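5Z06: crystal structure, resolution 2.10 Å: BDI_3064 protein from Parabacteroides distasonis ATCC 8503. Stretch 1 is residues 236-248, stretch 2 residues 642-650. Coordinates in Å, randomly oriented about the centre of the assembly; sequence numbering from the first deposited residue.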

ATOM      1  N   VAL A 236      -0.971 -19.336   2.315  1.00 34.28           N
ATOM      2  CA  VAL A 236      -0.883 -19.386   0.872  1.00 34.43           C
ATOM      3  C   VAL A 236      -0.421 -18.031   0.400  1.00 34.65           C
ATOM      4  O   VAL A 236      -0.725 -17.002   1.010  1.00 30.29           O
ATOM      5  CB  VAL A 236      -2.197 -19.742   0.145  1.00 35.68           C
ATOM      6  CG1 VAL A 236      -2.595 -21.170   0.445  1.00 38.97           C
ATOM      7  CG2 VAL A 236      -3.338 -18.776   0.472  1.00 37.02           C
ATOM      8  N   ARG A 237       0.332 -18.045  -0.685  1.00 34.33           N
ATOM      9  CA  ARG A 237       0.735 -16.827  -1.301  1.00 35.32           C
ATOM     10  C   ARG A 237       0.445 -16.923  -2.774  1.00 34.17           C
ATOM     11  O   ARG A 237       0.859 -17.857  -3.454  1.00 37.10           O
ATOM     12  CB  ARG A 237       2.212 -16.541  -1.001  1.00 34.88           C
ATOM     13  CG  ARG A 237       2.446 -16.020   0.407  1.00 33.61           C
ATOM     14  CD  ARG A 237       1.879 -14.617   0.569  1.00 33.55           C
ATOM     15  NE  ARG A 237       2.062 -14.057   1.903  1.00 31.96           N
ATOM     16  CZ  ARG A 237       1.227 -14.206   2.937  1.00 31.88           C
ATOM     17  NH1 ARG A 237       0.124 -14.954   2.855  1.00 32.72           N
ATOM     18  NH2 ARG A 237       1.521 -13.628   4.089  1.00 29.63           N
ATOM     19  N   ARG A 238      -0.271 -15.928  -3.254  1.00 33.12           N
ATOM     20  CA  ARG A 238      -0.555 -15.786  -4.649  1.00 35.79           C
ATOM     21  C   ARG A 238       0.756 -15.573  -5.416  1.00 38.04           C
ATOM     22  O   ARG A 238       1.730 -15.084  -4.833  1.00 38.41           O
ATOM     23  CB  ARG A 238      -1.479 -14.594  -4.843  1.00 37.20           C
ATOM     24  CG  ARG A 238      -2.866 -14.769  -4.266  1.00 38.39           C
ATOM     25  CD  ARG A 238      -3.674 -15.667  -5.165  1.00 39.88           C
ATOM     26  NE  ARG A 238      -4.939 -16.065  -4.570  1.00 42.59           N
ATOM     27  CZ  ARG A 238      -5.859 -16.818  -5.180  1.00 44.11           C
ATOM     28  NH1 ARG A 238      -5.675 -17.233  -6.427  1.00 45.51           N
ATOM     29  NH2 ARG A 238      -6.987 -17.154  -4.538  1.00 47.38           N
ATOM     30  N   PRO A 239       0.785 -15.922  -6.723  1.00 39.10           N
ATOM     31  CA  PRO A 239       2.013 -15.875  -7.555  1.00 39.23           C
ATOM     32  C   PRO A 239       2.741 -14.515  -7.661  1.00 37.42           C
ATOM     33  O   PRO A 239       3.930 -14.489  -7.914  1.00 37.90           O
ATOM     34  CB  PRO A 239       1.521 -16.325  -8.947  1.00 39.62           C
ATOM     35  CG  PRO A 239       0.170 -16.912  -8.730  1.00 39.62           C
ATOM     36  CD  PRO A 239      -0.407 -16.214  -7.543  1.00 39.06           C
ATOM     37  N   TRP A 240       2.015 -13.421  -7.448  1.00 37.22           N
ATOM     38  CA  TRP A 240       2.570 -12.055  -7.360  1.00 38.73           C
ATOM     39  C   TRP A 240       3.390 -11.782  -6.092  1.00 41.95           C
ATOM     40  O   TRP A 240       4.051 -10.748  -5.989  1.00 40.71           O
ATOM     41  CB  TRP A 240       1.460 -10.982  -7.515  1.00 36.98           C
ATOM     42  CG  TRP A 240       0.220 -11.167  -6.654  1.00 37.40           C
ATOM     43  CD1 TRP A 240      -0.949 -11.785  -7.026  1.00 38.63           C
ATOM     44  CD2 TRP A 240       0.018 -10.715  -5.309  1.00 36.66           C
ATOM     45  NE1 TRP A 240      -1.858 -11.751  -5.985  1.00 39.51           N
ATOM     46  CE2 TRP A 240      -1.287 -11.101  -4.923  1.00 38.93           C
ATOM     47  CE3 TRP A 240       0.805 -10.018  -4.397  1.00 38.88           C
ATOM     48  CZ2 TRP A 240      -1.811 -10.820  -3.656  1.00 41.49           C
ATOM     49  CZ3 TRP A 240       0.290  -9.743  -3.132  1.00 40.89           C
ATOM     50  CH2 TRP A 240      -1.008 -10.138  -2.775  1.00 41.98           C
ATOM     51  N   MET A 241       3.370 -12.708  -5.139  1.00 43.47           N
ATOM     52  CA  MET A 241       4.221 -12.617  -3.965  1.00 45.12           C
ATOM     53  C   MET A 241       5.075 -13.894  -3.870  1.00 44.72           C
ATOM     54  O   MET A 241       4.564 -14.938  -3.496  1.00 54.23           O
ATOM     55  CB  MET A 241       3.311 -12.416  -2.742  1.00 45.61           C
ATOM     56  CG  MET A 241       3.977 -12.035  -1.437  1.00 47.53           C
ATOM     57  SD  MET A 241       4.956 -10.534  -1.489  1.00 50.78           S
ATOM     58  CE  MET A 241       3.662  -9.342  -1.787  1.00 51.02           C
ATOM     59  N   ASN A 242       6.366 -13.797  -4.201  1.00 40.81           N
ATOM     60  CA  ASN A 242       7.340 -14.897  -4.060  1.00 40.24           C
ATOM     61  C   ASN A 242       8.020 -14.914  -2.691  1.00 38.52           C
ATOM     62  O   ASN A 242       9.227 -15.182  -2.547  1.00 36.07           O
ATOM     63  CB  ASN A 242       8.416 -14.800  -5.142  1.00 41.18           C
ATOM     64  CG  ASN A 242       7.846 -14.936  -6.533  1.00 44.23           C
ATOM     65  OD1 ASN A 242       6.902 -15.708  -6.781  1.00 45.28           O
ATOM     66  ND2 ASN A 242       8.407 -14.171  -7.454  1.00 46.02           N
ATOM     67  N   ARG A 243       7.215 -14.677  -1.674  1.00 34.71           N
ATOM     68  CA  ARG A 243       7.726 -14.332  -0.397  1.00 32.68           C
ATOM     69  C   ARG A 243       6.669 -14.592   0.621  1.00 30.16           C
ATOM     70  O   ARG A 243       5.505 -14.347   0.351  1.00 33.72           O
ATOM     71  CB  ARG A 243       8.014 -12.848  -0.400  1.00 34.60           C
ATOM     72  CG  ARG A 243       9.281 -12.578   0.285  1.00 33.71           C
ATOM     73  CD  ARG A 243       9.532 -11.093   0.436  1.00 31.01           C
ATOM     74  NE  ARG A 243      10.907 -10.903   0.069  1.00 28.25           N
ATOM     75  CZ  ARG A 243      11.949 -11.363   0.749  1.00 26.96           C
ATOM     76  NH1 ARG A 243      11.816 -11.985   1.912  1.00 27.61           N
ATOM     77  NH2 ARG A 243      13.150 -11.141   0.267  1.00 26.08           N
ATOM     78  N   TYR A 244       7.061 -15.058   1.794  1.00 27.65           N
ATOM     79  CA  TYR A 244       6.109 -15.230   2.861  1.00 28.02           C
ATOM     80  C   TYR A 244       6.728 -14.816   4.179  1.00 28.11           C
ATOM     81  O   TYR A 244       7.872 -15.174   4.477  1.00 27.91           O
ATOM     82  CB  TYR A 244       5.602 -16.668   2.914  1.00 27.69           C
ATOM     83  CG  TYR A 244       4.803 -16.917   4.151  1.00 27.52           C
ATOM     84  CD1 TYR A 244       3.602 -16.245   4.360  1.00 28.15           C
ATOM     85  CD2 TYR A 244       5.263 -17.782   5.139  1.00 27.79           C
ATOM     86  CE1 TYR A 244       2.864 -16.435   5.512  1.00 28.18           C
ATOM     87  CE2 TYR A 244       4.525 -17.999   6.284  1.00 27.91           C
ATOM     88  CZ  TYR A 244       3.339 -17.325   6.468  1.00 27.71           C
ATOM     89  OH  TYR A 244       2.640 -17.551   7.610  1.00 28.76           O
ATOM     90  N   THR A 245       5.955 -14.041   4.934  1.00 27.73           N
ATOM     91  CA  THR A 245       6.345 -13.543   6.216  1.00 28.94           C
ATOM     92  C   THR A 245       5.565 -14.293   7.280  1.00 29.07           C
ATOM     93  O   THR A 245       4.354 -14.125   7.424  1.00 28.96           O
ATOM     94  CB  THR A 245       6.115 -12.031   6.283  1.00 29.11           C
ATOM     95  OG1 THR A 245       7.092 -11.386   5.454  1.00 29.00           O
ATOM     96  CG2 THR A 245       6.250 -11.524   7.705  1.00 30.02           C
ATOM     97  N   ASP A 246       6.277 -15.126   8.030  1.00 29.36           N
ATOM     98  CA  ASP A 246       5.658 -15.912   9.045  1.00 29.59           C
ATOM     99  C   ASP A 246       5.882 -15.227  10.355  1.00 30.14           C
ATOM    100  O   ASP A 246       6.976 -15.296  10.921  1.00 27.31           O
ATOM    101  CB  ASP A 246       6.240 -17.312   9.115  1.00 31.43           C
ATOM    102  CG  ASP A 246       5.367 -18.248   9.922  1.00 33.76           C
ATOM    103  OD1 ASP A 246       4.121 -18.157   9.807  1.00 37.12           O
ATOM    104  OD2 ASP A 246       5.924 -19.069  10.678  1.00 33.85           O
ATOM    105  N   PHE A 247       4.837 -14.582  10.849  1.00 27.58           N
ATOM    106  CA  PHE A 247       4.931 -13.912  12.108  1.00 29.72           C
ATOM    107  C   PHE A 247       4.683 -14.914  13.231  1.00 30.00           C
ATOM    108  O   PHE A 247       3.552 -15.242  13.517  1.00 32.65           O
ATOM    109  CB  PHE A 247       3.953 -12.745  12.195  1.00 27.62           C
ATOM    110  CG  PHE A 247       4.266 -11.830  13.325  1.00 28.45           C
ATOM    111  CD1 PHE A 247       3.744 -12.065  14.588  1.00 28.82           C
ATOM    112  CD2 PHE A 247       5.144 -10.786  13.144  1.00 27.73           C
ATOM    113  CE1 PHE A 247       4.048 -11.220  15.639  1.00 30.26           C
ATOM    114  CE2 PHE A 247       5.477  -9.961  14.191  1.00 28.54           C
ATOM    115  CZ  PHE A 247       4.921 -10.166  15.444  1.00 29.15           C
ATOM    116  N   LEU A 248       5.749 -15.377  13.863  1.00 30.92           N
ATOM    117  CA  LEU A 248       5.656 -16.312  14.991  1.00 33.14           C
ATOM    118  C   LEU A 248       5.273 -15.615  16.273  1.00 32.16           C
ATOM    119  O   LEU A 248       4.657 -16.215  17.132  1.00 32.67           O
ATOM    120  CB  LEU A 248       6.990 -17.041  15.216  1.00 33.32           C
ATOM    121  CG  LEU A 248       7.411 -17.863  14.001  1.00 34.97           C
ATOM    122  CD1 LEU A 248       8.884 -18.224  14.083  1.00 37.15           C
ATOM    123  CD2 LEU A 248       6.543 -19.102  13.885  1.00 36.29           C
ATOM    124  N   LEU A 642       0.194  -6.713  11.054  1.00 24.76           N
ATOM    125  CA  LEU A 642       0.712  -5.483  10.464  1.00 25.00           C
ATOM    126  C   LEU A 642       2.063  -5.624   9.764  1.00 26.00           C
ATOM    127  O   LEU A 642       2.403  -4.792   8.933  1.00 25.48           O
ATOM    128  CB  LEU A 642       0.798  -4.395  11.529  1.00 25.99           C
ATOM    129  CG  LEU A 642       1.004  -2.961  11.071  1.00 25.49           C
ATOM    130  CD1 LEU A 642      -0.091  -2.577  10.101  1.00 25.42           C
ATOM    131  CD2 LEU A 642       0.957  -2.029  12.267  1.00 26.77           C
ATOM    132  N   TRP A 643       2.845  -6.650  10.106  1.00 26.42           N
ATOM    133  CA  TRP A 643       4.163  -6.852   9.494  1.00 25.35           C
ATOM    134  C   TRP A 643       4.059  -7.857   8.365  1.00 24.74           C
ATOM    135  O   TRP A 643       3.552  -8.936   8.545  1.00 25.70           O
ATOM    136  CB  TRP A 643       5.160  -7.349  10.502  1.00 25.17           C
ATOM    137  CG  TRP A 643       6.480  -7.568   9.917  1.00 24.63           C
ATOM    138  CD1 TRP A 643       7.048  -8.759   9.645  1.00 26.42           C
ATOM    139  CD2 TRP A 643       7.420  -6.565   9.529  1.00 24.97           C
ATOM    140  NE1 TRP A 643       8.293  -8.579   9.099  1.00 28.00           N
ATOM    141  CE2 TRP A 643       8.558  -7.237   9.030  1.00 26.61           C
ATOM    142  CE3 TRP A 643       7.427  -5.167   9.579  1.00 24.79           C
ATOM    143  CZ2 TRP A 643       9.693  -6.562   8.570  1.00 25.90           C
ATOM    144  CZ3 TRP A 643       8.560  -4.479   9.116  1.00 25.43           C
ATOM    145  CH2 TRP A 643       9.683  -5.189   8.618  1.00 26.49           C
ATOM    146  N   GLY A 644       4.552  -7.485   7.207  1.00 24.14           N
ATOM    147  CA  GLY A 644       4.432  -8.293   6.029  1.00 24.67           C
ATOM    148  C   GLY A 644       5.746  -8.332   5.267  1.00 24.89           C
ATOM    149  O   GLY A 644       6.790  -7.848   5.749  1.00 23.37           O
ATOM    150  N   GLU A 645       5.634  -8.823   4.038  1.00 23.49           N
ATOM    151  CA  GLU A 645       6.767  -9.193   3.198  1.00 24.60           C
ATOM    152  C   GLU A 645       7.512  -7.986   2.695  1.00 26.02           C
ATOM    153  O   GLU A 645       8.722  -8.078   2.411  1.00 25.15           O
ATOM    154  CB  GLU A 645       6.282 -10.014   1.998  1.00 24.98           C
ATOM    155  CG  GLU A 645       5.761 -11.400   2.358  1.00 25.22           C
ATOM    156  CD  GLU A 645       4.373 -11.423   2.961  1.00 24.95           C
ATOM    157  OE1 GLU A 645       3.683 -10.396   2.988  1.00 25.63           O
ATOM    158  OE2 GLU A 645       3.964 -12.505   3.383  1.00 25.20           O
ATOM    159  N   TYR A 646       6.789  -6.862   2.556  1.00 26.42           N
ATOM    160  CA  TYR A 646       7.378  -5.633   2.070  1.00 25.71           C
ATOM    161  C   TYR A 646       7.392  -4.537   3.125  1.00 25.54           C
ATOM    162  O   TYR A 646       7.404  -3.363   2.801  1.00 26.79           O
ATOM    163  CB  TYR A 646       6.698  -5.180   0.791  1.00 26.95           C
ATOM    164  CG  TYR A 646       6.928  -6.064  -0.418  1.00 28.94           C
ATOM    165  CD1 TYR A 646       8.116  -6.774  -0.608  1.00 31.95           C
ATOM    166  CD2 TYR A 646       5.966  -6.172  -1.387  1.00 30.30           C
ATOM    167  CE1 TYR A 646       8.289  -7.572  -1.715  1.00 31.65           C
ATOM    168  CE2 TYR A 646       6.153  -6.952  -2.503  1.00 30.99           C
ATOM    169  CZ  TYR A 646       7.314  -7.639  -2.655  1.00 30.84           C
ATOM    170  OH  TYR A 646       7.465  -8.405  -3.763  1.00 34.04           O
ATOM    171  N   GLY A 647       7.462  -4.935   4.387  1.00 24.27           N
ATOM    172  CA  GLY A 647       7.488  -4.010   5.498  1.00 24.46           C
ATOM    173  C   GLY A 647       6.101  -4.028   6.094  1.00 25.13           C
ATOM    174  O   GLY A 647       5.361  -5.002   5.951  1.00 26.36           O
ATOM    175  N   PHE A 648       5.728  -2.945   6.740  1.00 26.11           N
ATOM    176  CA  PHE A 648       4.429  -2.909   7.379  1.00 26.75           C
ATOM    177  C   PHE A 648       3.367  -2.739   6.334  1.00 25.54           C
ATOM    178  O   PHE A 648       3.577  -2.076   5.326  1.00 25.81           O
ATOM    179  CB  PHE A 648       4.318  -1.805   8.415  1.00 25.56           C
ATOM    180  CG  PHE A 648       5.275  -1.955   9.539  1.00 26.64           C
ATOM    181  CD1 PHE A 648       4.966  -2.758  10.619  1.00 27.27           C
ATOM    182  CD2 PHE A 648       6.481  -1.271   9.541  1.00 26.99           C
ATOM    183  CE1 PHE A 648       5.850  -2.876  11.671  1.00 26.48           C
ATOM    184  CE2 PHE A 648       7.372  -1.405  10.591  1.00 26.08           C
ATOM    185  CZ  PHE A 648       7.054  -2.208  11.650  1.00 25.95           C
ATOM    186  N   ARG A 649       2.209  -3.314   6.607  1.00 25.20           N
ATOM    187  CA  ARG A 649       1.071  -3.101   5.740  1.00 27.61           C
ATOM    188  C   ARG A 649       0.712  -1.633   5.711  1.00 26.48           C
ATOM    189  O   ARG A 649       1.035  -0.885   6.615  1.00 26.97           O
ATOM    190  CB  ARG A 649      -0.102  -3.962   6.172  1.00 29.16           C
ATOM    191  CG  ARG A 649       0.258  -5.421   6.042  1.00 29.55           C
ATOM    192  CD  ARG A 649      -0.910  -6.342   6.264  1.00 30.66           C
ATOM    193  NE  ARG A 649      -0.397  -7.697   6.336  1.00 31.91           N
ATOM    194  CZ  ARG A 649      -0.075  -8.434   5.280  1.00 32.91           C
ATOM    195  NH1 ARG A 649      -0.223  -7.962   4.036  1.00 32.38           N
ATOM    196  NH2 ARG A 649       0.393  -9.657   5.476  1.00 33.59           N
ATOM    197  N   ASP A 650       0.072  -1.219   4.643  1.00 26.90           N
ATOM    198  CA  ASP A 650      -0.101   0.199   4.382  1.00 26.56           C
ATOM    199  C   ASP A 650      -0.792   0.972   5.496  1.00 26.93           C
ATOM    200  O   ASP A 650      -0.430   2.111   5.778  1.00 26.56           O
ATOM    201  CB  ASP A 650      -0.879   0.397   3.110  1.00 27.06           C
ATOM    202  CG  ASP A 650      -0.775   1.793   2.597  1.00 28.70           C
ATOM    203  OD1 ASP A 650       0.365   2.295   2.521  1.00 28.65           O
ATOM    204  OD2 ASP A 650      -1.830   2.380   2.253  1.00 31.42           O
TER

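Stretch 1 carries the end of a strand through Arg 237, a type I turn from Arg 238 to Met 241, closed by Met 241 N to Arg 238 O at 2.9 Å, and a second strand from Arg 243 to Phe 247. Stretch 2 is a tight hairpin: a type I turn from Gly 644 to Gly 647 is bracketed by Gly 644 N to Gly 647 O at 2.9 Å and Gly 647 N to Gly 644 O at 3.3 Å, and Arg 649 N to Leu 642 O at 2.8 Å extends the pairing. Gly 647, at phi/psi 103/-154, occupies a conformation in which a CB would be jammed against the preceding carbonyl O. The backbones come nearest at Thr 245 and Glu 645, whose CA atoms lie 5.3 Å apart, yet no backbone-to-backbone hydrogen bond joins the stretches.

The link is instead the Glu 645 carboxylate. With chi1 at -69° (m) and chi2 at 77° (p), its side chain brings OE2 within reach of three donors: Arg 237 NE at 2.9 Å, Arg 237 NH2 at 2.8 Å and Thr 245 N at 3.0 Å, with N-H...O angles of 146-147°. OE2 lies at the edge of the Arg 237 guanidinium, near its plane, as expected for this salt bridge. Arg 237 NH1 is used separately, donating to Val 236 O at 2.9 Å. Thr 245 OG1 approaches Glu 645 N to 3.3 Å, but the angle is too poor for a hydrogen bond.

Apolar packing extends along the contact. Met 241 CE meets Tyr 646 CE2 at 3.5 Å, and Met 241 SD sits 4.3 Å from the Tyr 646 ring centroid, 28° off the normal. Beyond Glu 645, Thr 245 CG2 touches Trp 643 CD1 at 3.5 Å, and Phe 247 CD2 approaches Trp 643 CB more loosely, at 4.3 Å.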